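Local coordinates for protein NEQ263 (Nanoarchaeum equitans Kin4-M, PDB 5BN3) that probably binds ATP as the B-type subunit that alternates with the alpha-type subunit in the hexameric core of an archaeal ATP synthase, at residues A214-M228 against G267-T281. Numbering follows the deposited sequence.
Sequences AFEKNRDVLVLMLDM and GLTSKGSITLIPMLT
Ser273 OG donates to Asp220 OD1 (2.6 Å), coming from above the carboxylate plane, at the N-terminal end of the pair formed by strands 220-226 and 273-281. The strands run parallel, and seven backbone hydrogen bonds, from Ser273 N to Arg219 O through Met279 N to Met225 O, zip them together. Asp220 OD2 is held by Lys126. A water joins Ser273 OG, Thr275 OG1 and Val221 O, while Thr275 OG1 also receives Gly127 N.

On the same face Leu224 CD2 lies alongside Ile277, 3.9 Å from its CB, and Met279 bends at chi3 (-84°) to bring CE within 3.6 Å of Leu226 CB. Helix 140-151 covers Leu222, Leu226 and Met279. On the other face, packed by helix 196-215, Val223 CG1 meets Leu276 CD1 at 3.7 Å. At the end of that helix, the Phe215 ring meets Thr269 CG2 at CD1 (3.5 Å), with Gly272 O at the ring edge, in plane.

Beyond a cis peptide, Asp227 extends with CG anti to the backbone N (chi1 -175°): OD2 accepts Thr281 OG1 (2.8 Å), and OD1 accepts Thr281 N and, as N-cap of helix 228-241, also Thr229 N. Arg396 of a neighbouring alpha-type subunit packs on Asp227 and Thr281. Parallel strands between covering helices are characteristic of the P-loop NTPase core of the ATPase alpha/beta family, in which Asp227, ending a hydrophobic strand, probably occupies the Walker B aspartate position.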
ATOM      1  N   ALA B 214      37.769 -16.469 -19.630  1.00 34.82           N
ATOM      2  CA  ALA B 214      37.756 -17.571 -18.672  1.00 42.00           C
ATOM      3  C   ALA B 214      37.617 -18.943 -19.324  1.00 46.00           C
ATOM      4  O   ALA B 214      38.286 -19.899 -18.926  1.00 39.29           O
ATOM      5  CB  ALA B 214      36.650 -17.367 -17.650  1.00 37.49           C
ATOM      6  N   PHE B 215      36.741 -19.042 -20.319  1.00 39.76           N
ATOM      7  CA  PHE B 215      36.360 -20.345 -20.859  1.00 44.65           C
ATOM      8  C   PHE B 215      36.950 -20.654 -22.236  1.00 50.94           C
ATOM      9  O   PHE B 215      36.848 -21.783 -22.712  1.00 48.81           O
ATOM     10  CB  PHE B 215      34.834 -20.483 -20.866  1.00 45.09           C
ATOM     11  CG  PHE B 215      34.210 -20.273 -19.513  1.00 44.13           C
ATOM     12  CD1 PHE B 215      34.824 -20.771 -18.373  1.00 44.05           C
ATOM     13  CD2 PHE B 215      33.030 -19.558 -19.377  1.00 39.29           C
ATOM     14  CE1 PHE B 215      34.264 -20.575 -17.121  1.00 41.66           C
ATOM     15  CE2 PHE B 215      32.465 -19.356 -18.127  1.00 41.55           C
ATOM     16  CZ  PHE B 215      33.083 -19.866 -16.998  1.00 39.99           C
ATOM     17  N   GLU B 216      37.562 -19.659 -22.871  1.00 51.90           N
ATOM     18  CA  GLU B 216      38.277 -19.888 -24.125  1.00 57.10           C
ATOM     19  C   GLU B 216      39.784 -19.734 -23.944  1.00 53.49           C
ATOM     20  O   GLU B 216      40.566 -20.469 -24.545  1.00 55.22           O
ATOM     21  CB  GLU B 216      37.776 -18.954 -25.234  1.00 46.65           C
ATOM     22  CG  GLU B 216      36.444 -19.359 -25.851  1.00 67.21           C
ATOM     23  CD  GLU B 216      36.387 -19.066 -27.341  1.00 81.09           C
ATOM     24  OE1 GLU B 216      37.426 -18.660 -27.905  1.00 85.87           O
ATOM     25  OE2 GLU B 216      35.310 -19.249 -27.948  1.00 88.83           O
ATOM     26  N   LYS B 217      40.188 -18.782 -23.111  1.00 45.40           N
ATOM     27  CA  LYS B 217      41.606 -18.563 -22.844  1.00 46.00           C
ATOM     28  C   LYS B 217      42.021 -19.180 -21.509  1.00 46.53           C
ATOM     29  O   LYS B 217      43.146 -18.979 -21.049  1.00 52.57           O
ATOM     30  CB  LYS B 217      41.939 -17.068 -22.884  1.00 49.43           C
ATOM     31  CG  LYS B 217      41.532 -16.382 -24.181  1.00 62.78           C
ATOM     32  CD  LYS B 217      42.119 -17.074 -25.407  1.00 63.02           C
ATOM     33  CE  LYS B 217      43.634 -16.942 -25.464  1.00 72.62           C
ATOM     34  NZ  LYS B 217      44.221 -17.689 -26.619  1.00 89.00           N
ATOM     35  N   ASN B 218      41.102 -19.928 -20.901  1.00 41.41           N
ATOM     36  CA  ASN B 218      41.377 -20.693 -19.681  1.00 41.19           C
ATOM     37  C   ASN B 218      41.954 -19.884 -18.517  1.00 46.19           C
ATOM     38  O   ASN B 218      42.922 -20.307 -17.887  1.00 53.43           O
ATOM     39  CB  ASN B 218      42.297 -21.884 -19.986  1.00 49.90           C
ATOM     40  CG  ASN B 218      41.730 -22.808 -21.049  1.00 53.86           C
ATOM     41  OD1 ASN B 218      40.558 -22.714 -21.419  1.00 54.37           O
ATOM     42  ND2 ASN B 218      42.563 -23.719 -21.538  1.00 60.92           N
ATOM     43  N   ARG B 219      41.351 -18.733 -18.231  1.00 46.77           N
ATOM     44  CA  ARG B 219      41.809 -17.876 -17.138  1.00 43.87           C
ATOM     45  C   ARG B 219      40.830 -17.851 -15.972  1.00 45.74           C
ATOM     46  O   ARG B 219      39.659 -18.209 -16.118  1.00 37.97           O
ATOM     47  CB  ARG B 219      42.001 -16.437 -17.627  1.00 49.21           C
ATOM     48  CG  ARG B 219      43.027 -16.247 -18.730  1.00 58.84           C
ATOM     49  CD  ARG B 219      42.986 -14.810 -19.239  1.00 71.17           C
ATOM     50  NE  ARG B 219      43.993 -14.537 -20.262  1.00 84.14           N
ATOM     51  CZ  ARG B 219      45.171 -13.971 -20.018  1.00 83.24           C
ATOM     52  NH1 ARG B 219      45.494 -13.617 -18.782  1.00 73.47           N
ATOM     53  NH2 ARG B 219      46.026 -13.760 -21.008  1.00 97.93           N
ATOM     54  N   ASP B 220      41.321 -17.424 -14.814  1.00 43.43           N
ATOM     55  CA  ASP B 220      40.453 -17.087 -13.696  1.00 49.40           C
ATOM     56  C   ASP B 220      40.182 -15.591 -13.767  1.00 46.57           C
ATOM     57  O   ASP B 220      41.112 -14.789 -13.850  1.00 42.15           O
ATOM     58  CB  ASP B 220      41.115 -17.456 -12.366  1.00 41.59           C
ATOM     59  CG  ASP B 220      41.225 -18.956 -12.165  1.00 58.05           C
ATOM     60  OD1 ASP B 220      40.307 -19.684 -12.601  1.00 51.51           O
ATOM     61  OD2 ASP B 220      42.227 -19.410 -11.572  1.00 49.45           O
ATOM     62  N   VAL B 221      38.907 -15.217 -13.755  1.00 35.60           N
ATOM     63  CA  VAL B 221      38.516 -13.825 -13.939  1.00 35.31           C
ATOM     64  C   VAL B 221      37.694 -13.313 -12.755  1.00 37.81           C
ATOM     65  O   VAL B 221      36.868 -14.044 -12.203  1.00 33.15           O
ATOM     66  CB  VAL B 221      37.711 -13.655 -15.250  1.00 45.64           C
ATOM     67  CG1 VAL B 221      37.221 -12.227 -15.409  1.00 45.96           C
ATOM     68  CG2 VAL B 221      38.563 -14.046 -16.443  1.00 47.03           C
ATOM     69  N   LEU B 222      37.943 -12.069 -12.352  1.00 34.19           N
ATOM     70  CA  LEU B 222      37.119 -11.411 -11.343  1.00 35.61           C
ATOM     71  C   LEU B 222      36.291 -10.304 -11.988  1.00 38.96           C
ATOM     72  O   LEU B 222      36.837  -9.387 -12.606  1.00 33.38           O
ATOM     73  CB  LEU B 222      37.987 -10.818 -10.230  1.00 35.27           C
ATOM     74  CG  LEU B 222      37.220  -9.984  -9.202  1.00 37.34           C
ATOM     75  CD1 LEU B 222      36.257 -10.869  -8.441  1.00 41.95           C
ATOM     76  CD2 LEU B 222      38.164  -9.266  -8.245  1.00 41.67           C
ATOM     77  N   VAL B 223      34.972 -10.390 -11.849  1.00 32.10           N
ATOM     78  CA  VAL B 223      34.094  -9.359 -12.387  1.00 32.27           C
ATOM     79  C   VAL B 223      33.410  -8.580 -11.267  1.00 34.82           C
ATOM     80  O   VAL B 223      32.738  -9.161 -10.413  1.00 32.24           O
ATOM     81  CB  VAL B 223      33.029  -9.942 -13.336  1.00 34.20           C
ATOM     82  CG1 VAL B 223      32.191  -8.824 -13.936  1.00 34.85           C
ATOM     83  CG2 VAL B 223      33.688 -10.742 -14.439  1.00 33.98           C
ATOM     84  N   LEU B 224      33.602  -7.263 -11.273  1.00 36.55           N
ATOM     85  CA  LEU B 224      32.922  -6.371 -10.342  1.00 38.90           C
ATOM     86  C   LEU B 224      31.915  -5.524 -11.117  1.00 35.43           C
ATOM     87  O   LEU B 224      32.252  -4.960 -12.161  1.00 40.93           O
ATOM     88  CB  LEU B 224      33.933  -5.452  -9.650  1.00 40.38           C
ATOM     89  CG  LEU B 224      35.152  -6.093  -8.982  1.00 55.87           C
ATOM     90  CD1 LEU B 224      36.118  -5.028  -8.491  1.00 50.05           C
ATOM     91  CD2 LEU B 224      34.721  -6.978  -7.832  1.00 46.52           C
ATOM     92  N   MET B 225      30.682  -5.439 -10.625  1.00 36.74           N
ATOM     93  CA  MET B 225      29.703  -4.548 -11.249  1.00 41.24           C
ATOM     94  C   MET B 225      28.857  -3.764 -10.247  1.00 41.31           C
ATOM     95  O   MET B 225      28.476  -4.270  -9.190  1.00 35.26           O
ATOM     96  CB  MET B 225      28.837  -5.271 -12.295  1.00 42.25           C
ATOM     97  CG  MET B 225      28.040  -6.459 -11.793  1.00 53.81           C
ATOM     98  SD  MET B 225      26.994  -7.157 -13.098  1.00 54.17           S
ATOM     99  CE  MET B 225      28.235  -7.754 -14.246  1.00 43.34           C
ATOM    100  N   LEU B 226      28.575  -2.518 -10.615  1.00 33.93           N
ATOM    101  CA  LEU B 226      27.948  -1.532  -9.746  1.00 39.23           C
ATOM    102  C   LEU B 226      27.361  -0.483 -10.679  1.00 36.04           C
ATOM    103  O   LEU B 226      28.046  -0.062 -11.613  1.00 31.63           O
ATOM    104  CB  LEU B 226      29.031  -0.895  -8.872  1.00 40.85           C
ATOM    105  CG  LEU B 226      28.752   0.353  -8.032  1.00 50.77           C
ATOM    106  CD1 LEU B 226      27.864   0.019  -6.852  1.00 47.77           C
ATOM    107  CD2 LEU B 226      30.058   0.971  -7.555  1.00 45.10           C
ATOM    108  N   ASP B 227      26.121  -0.041 -10.459  1.00 36.88           N
ATOM    109  CA  ASP B 227      25.257  -0.441  -9.352  1.00 34.74           C
ATOM    110  C   ASP B 227      24.062  -1.162  -9.965  1.00 37.98           C
ATOM    111  O   ASP B 227      23.468  -0.665 -10.923  1.00 39.05           O
ATOM    112  CB  ASP B 227      24.787   0.831  -8.626  1.00 36.17           C
ATOM    113  CG  ASP B 227      23.973   0.552  -7.368  1.00 42.80           C
ATOM    114  OD1 ASP B 227      23.148  -0.387  -7.350  1.00 41.93           O
ATOM    115  OD2 ASP B 227      24.142   1.304  -6.384  1.00 54.44           O
ATOM    116  N   MET B 228      23.701  -2.325  -9.424  1.00 31.74           N
ATOM    117  CA  MET B 228      22.609  -3.109 -10.002  1.00 33.88           C
ATOM    118  C   MET B 228      21.258  -2.406  -9.882  1.00 34.19           C
ATOM    119  O   MET B 228      20.332  -2.698 -10.639  1.00 31.65           O
ATOM    120  CB  MET B 228      22.536  -4.514  -9.389  1.00 32.69           C
ATOM    121  CG  MET B 228      23.776  -5.378  -9.611  1.00 34.78           C
ATOM    122  SD  MET B 228      24.487  -5.277 -11.272  1.00 39.78           S
ATOM    123  CE  MET B 228      23.147  -5.922 -12.276  1.00 37.64           C
ATOM    124  N   GLY B 267      30.853 -18.592 -12.697  1.00 32.14           N
ATOM    125  CA  GLY B 267      31.018 -19.948 -12.223  1.00 28.36           C
ATOM    126  C   GLY B 267      32.363 -20.579 -12.501  1.00 31.98           C
ATOM    127  O   GLY B 267      33.319 -19.913 -12.911  1.00 30.82           O
ATOM    128  N   LEU B 268      32.421 -21.885 -12.276  1.00 38.34           N
ATOM    129  CA  LEU B 268      33.662 -22.629 -12.385  1.00 39.16           C
ATOM    130  C   LEU B 268      33.509 -23.779 -13.369  1.00 36.74           C
ATOM    131  O   LEU B 268      32.479 -24.456 -13.399  1.00 35.64           O
ATOM    132  CB  LEU B 268      34.067 -23.161 -11.008  1.00 35.94           C
ATOM    133  CG  LEU B 268      35.310 -24.042 -10.902  1.00 39.17           C
ATOM    134  CD1 LEU B 268      36.549 -23.235 -11.210  1.00 36.65           C
ATOM    135  CD2 LEU B 268      35.404 -24.648  -9.512  1.00 41.67           C
ATOM    136  N   THR B 269      34.540 -23.980 -14.181  1.00 40.10           N
ATOM    137  CA  THR B 269      34.593 -25.106 -15.104  1.00 40.00           C
ATOM    138  C   THR B 269      35.994 -25.700 -14.995  1.00 50.49           C
ATOM    139  O   THR B 269      36.821 -25.190 -14.240  1.00 41.81           O
ATOM    140  CB  THR B 269      34.275 -24.660 -16.550  1.00 48.46           C
ATOM    141  OG1 THR B 269      33.857 -25.786 -17.331  1.00 83.32           O
ATOM    142  CG2 THR B 269      35.488 -24.013 -17.198  1.00 39.70           C
ATOM    143  N   SER B 270      36.270 -26.776 -15.726  1.00 47.53           N
ATOM    144  CA  SER B 270      37.594 -27.387 -15.672  1.00 51.92           C
ATOM    145  C   SER B 270      38.675 -26.477 -16.257  1.00 54.76           C
ATOM    146  O   SER B 270      39.847 -26.578 -15.892  1.00 56.60           O
ATOM    147  CB  SER B 270      37.595 -28.741 -16.388  1.00 48.56           C
ATOM    148  OG  SER B 270      37.191 -28.604 -17.737  1.00 57.37           O
ATOM    149  N   LYS B 271      38.270 -25.579 -17.151  1.00 44.71           N
ATOM    150  CA  LYS B 271      39.209 -24.723 -17.879  1.00 41.37           C
ATOM    151  C   LYS B 271      39.504 -23.381 -17.202  1.00 55.58           C
ATOM    152  O   LYS B 271      40.613 -22.859 -17.317  1.00 46.93           O
ATOM    153  CB  LYS B 271      38.698 -24.466 -19.300  1.00 57.94           C
ATOM    154  CG  LYS B 271      38.454 -25.723 -20.118  1.00 55.13           C
ATOM    155  CD  LYS B 271      39.686 -26.612 -20.152  1.00 67.96           C
ATOM    156  CE  LYS B 271      39.458 -27.817 -21.052  1.00 72.78           C
ATOM    157  NZ  LYS B 271      40.441 -28.905 -20.788  1.00 78.03           N
ATOM    158  N   GLY B 272      38.515 -22.817 -16.515  1.00 39.86           N
ATOM    159  CA  GLY B 272      38.678 -21.507 -15.906  1.00 41.52           C
ATOM    160  C   GLY B 272      37.510 -21.113 -15.022  1.00 41.40           C
ATOM    161  O   GLY B 272      36.645 -21.936 -14.728  1.00 36.92           O
ATOM    162  N   SER B 273      37.477 -19.851 -14.601  1.00 37.06           N
ATOM    163  CA  SER B 273      36.451 -19.403 -13.666  1.00 41.02           C
ATOM    164  C   SER B 273      36.093 -17.929 -13.816  1.00 36.04           C
ATOM    165  O   SER B 273      36.940 -17.100 -14.160  1.00 37.50           O
ATOM    166  CB  SER B 273      36.891 -19.678 -12.225  1.00 33.61           C
ATOM    167  OG  SER B 273      37.985 -18.855 -11.860  1.00 37.49           O
ATOM    168  N   ILE B 274      34.827 -17.616 -13.562  1.00 32.05           N
ATOM    169  CA  ILE B 274      34.388 -16.235 -13.413  1.00 30.34           C
ATOM    170  C   ILE B 274      33.849 -16.034 -12.004  1.00 30.79           C
ATOM    171  O   ILE B 274      32.805 -16.585 -11.644  1.00 30.57           O
ATOM    172  CB  ILE B 274      33.280 -15.865 -14.421  1.00 34.40           C
ATOM    173  CG1 ILE B 274      33.807 -15.945 -15.857  1.00 36.38           C
ATOM    174  CG2 ILE B 274      32.750 -14.466 -14.141  1.00 33.24           C
ATOM    175  CD1 ILE B 274      32.754 -15.650 -16.909  1.00 38.04           C
ATOM    176  N   THR B 275      34.571 -15.260 -11.200  1.00 34.16           N
ATOM    177  CA  THR B 275      34.081 -14.869  -9.883  1.00 36.11           C
ATOM    178  C   THR B 275      33.377 -13.521 -10.023  1.00 30.69           C
ATOM    179  O   THR B 275      33.961 -12.549 -10.510  1.00 32.23           O
ATOM    180  CB  THR B 275      35.220 -14.783  -8.847  1.00 40.14           C
ATOM    181  OG1 THR B 275      35.882 -16.051  -8.763  1.00 35.29           O
ATOM    182  CG2 THR B 275      34.670 -14.420  -7.478  1.00 37.74           C
ATOM    183  N   LEU B 276      32.117 -13.468  -9.605  1.00 31.59           N
ATOM    184  CA  LEU B 276      31.277 -12.307  -9.875  1.00 36.14           C
ATOM    185  C   LEU B 276      30.798 -11.637  -8.595  1.00 29.79           C
ATOM    186  O   LEU B 276      30.223 -12.284  -7.722  1.00 29.89           O
ATOM    187  CB  LEU B 276      30.082 -12.725 -10.738  1.00 30.98           C
ATOM    188  CG  LEU B 276      29.041 -11.664 -11.091  1.00 35.73           C
ATOM    189  CD1 LEU B 276      29.698 -10.513 -11.813  1.00 37.77           C
ATOM    190  CD2 LEU B 276      27.942 -12.265 -11.950  1.00 32.01           C
ATOM    191  N   ILE B 277      31.043 -10.335  -8.487  1.00 30.45           N
ATOM    192  CA  ILE B 277      30.584  -9.565  -7.336  1.00 31.38           C
ATOM    193  C   ILE B 277      29.728  -8.378  -7.781  1.00 31.33           C
ATOM    194  O   ILE B 277      30.250  -7.308  -8.097  1.00 29.98           O
ATOM    195  CB  ILE B 277      31.767  -9.075  -6.473  1.00 36.72           C
ATOM    196  CG1 ILE B 277      32.625 -10.264  -6.023  1.00 39.15           C
ATOM    197  CG2 ILE B 277      31.268  -8.305  -5.262  1.00 36.04           C
ATOM    198  CD1 ILE B 277      33.836  -9.877  -5.193  1.00 41.38           C
ATOM    199  N   PRO B 278      28.402  -8.577  -7.828  1.00 28.97           N
ATOM    200  CA  PRO B 278      27.478  -7.484  -8.145  1.00 29.88           C
ATOM    201  C   PRO B 278      27.280  -6.623  -6.909  1.00 36.68           C
ATOM    202  O   PRO B 278      27.143  -7.160  -5.811  1.00 35.88           O
ATOM    203  CB  PRO B 278      26.164  -8.209  -8.477  1.00 30.81           C
ATOM    204  CG  PRO B 278      26.512  -9.678  -8.572  1.00 42.49           C
ATOM    205  CD  PRO B 278      27.699  -9.862  -7.685  1.00 30.84           C
ATOM    206  N   MET B 279      27.272  -5.309  -7.075  1.00 29.38           N
ATOM    207  CA  MET B 279      27.067  -4.412  -5.947  1.00 31.67           C
ATOM    208  C   MET B 279      25.791  -3.619  -6.161  1.00 32.19           C
ATOM    209  O   MET B 279      25.505  -3.181  -7.279  1.00 28.33           O
ATOM    210  CB  MET B 279      28.251  -3.458  -5.803  1.00 32.58           C
ATOM    211  CG  MET B 279      29.558  -4.129  -5.418  1.00 43.61           C
ATOM    212  SD  MET B 279      30.927  -2.965  -5.507  1.00 50.02           S
ATOM    213  CE  MET B 279      31.328  -3.063  -7.247  1.00 51.97           C
ATOM    214  N   LEU B 280      25.020  -3.438  -5.095  1.00 25.97           N
ATOM    215  CA  LEU B 280      23.806  -2.633  -5.185  1.00 27.78           C
ATOM    216  C   LEU B 280      23.525  -1.818  -3.931  1.00 39.56           C
ATOM    217  O   LEU B 280      23.914  -2.193  -2.822  1.00 30.14           O
ATOM    218  CB  LEU B 280      22.593  -3.498  -5.556  1.00 31.63           C
ATOM    219  CG  LEU B 280      22.171  -4.662  -4.657  1.00 36.90           C
ATOM    220  CD1 LEU B 280      21.220  -4.205  -3.564  1.00 38.49           C
ATOM    221  CD2 LEU B 280      21.522  -5.757  -5.488  1.00 39.51           C
ATOM    222  N   THR B 281      22.856  -0.689  -4.130  1.00 33.67           N
ATOM    223  CA  THR B 281      22.368   0.122  -3.029  1.00 40.96           C
ATOM    224  C   THR B 281      20.950  -0.332  -2.723  1.00 35.83           C
ATOM    225  O   THR B 281      20.115  -0.409  -3.628  1.00 40.46           O
ATOM    226  CB  THR B 281      22.355   1.614  -3.406  1.00 47.79           C
ATOM    227  OG1 THR B 281      23.689   2.047  -3.705  1.00 41.66           O
ATOM    228  CG2 THR B 281      21.802   2.449  -2.265  1.00 42.18           C
TER
HETATM  229  O   HOH W   1      37.866 -16.297 -10.807  1.00 37.51           O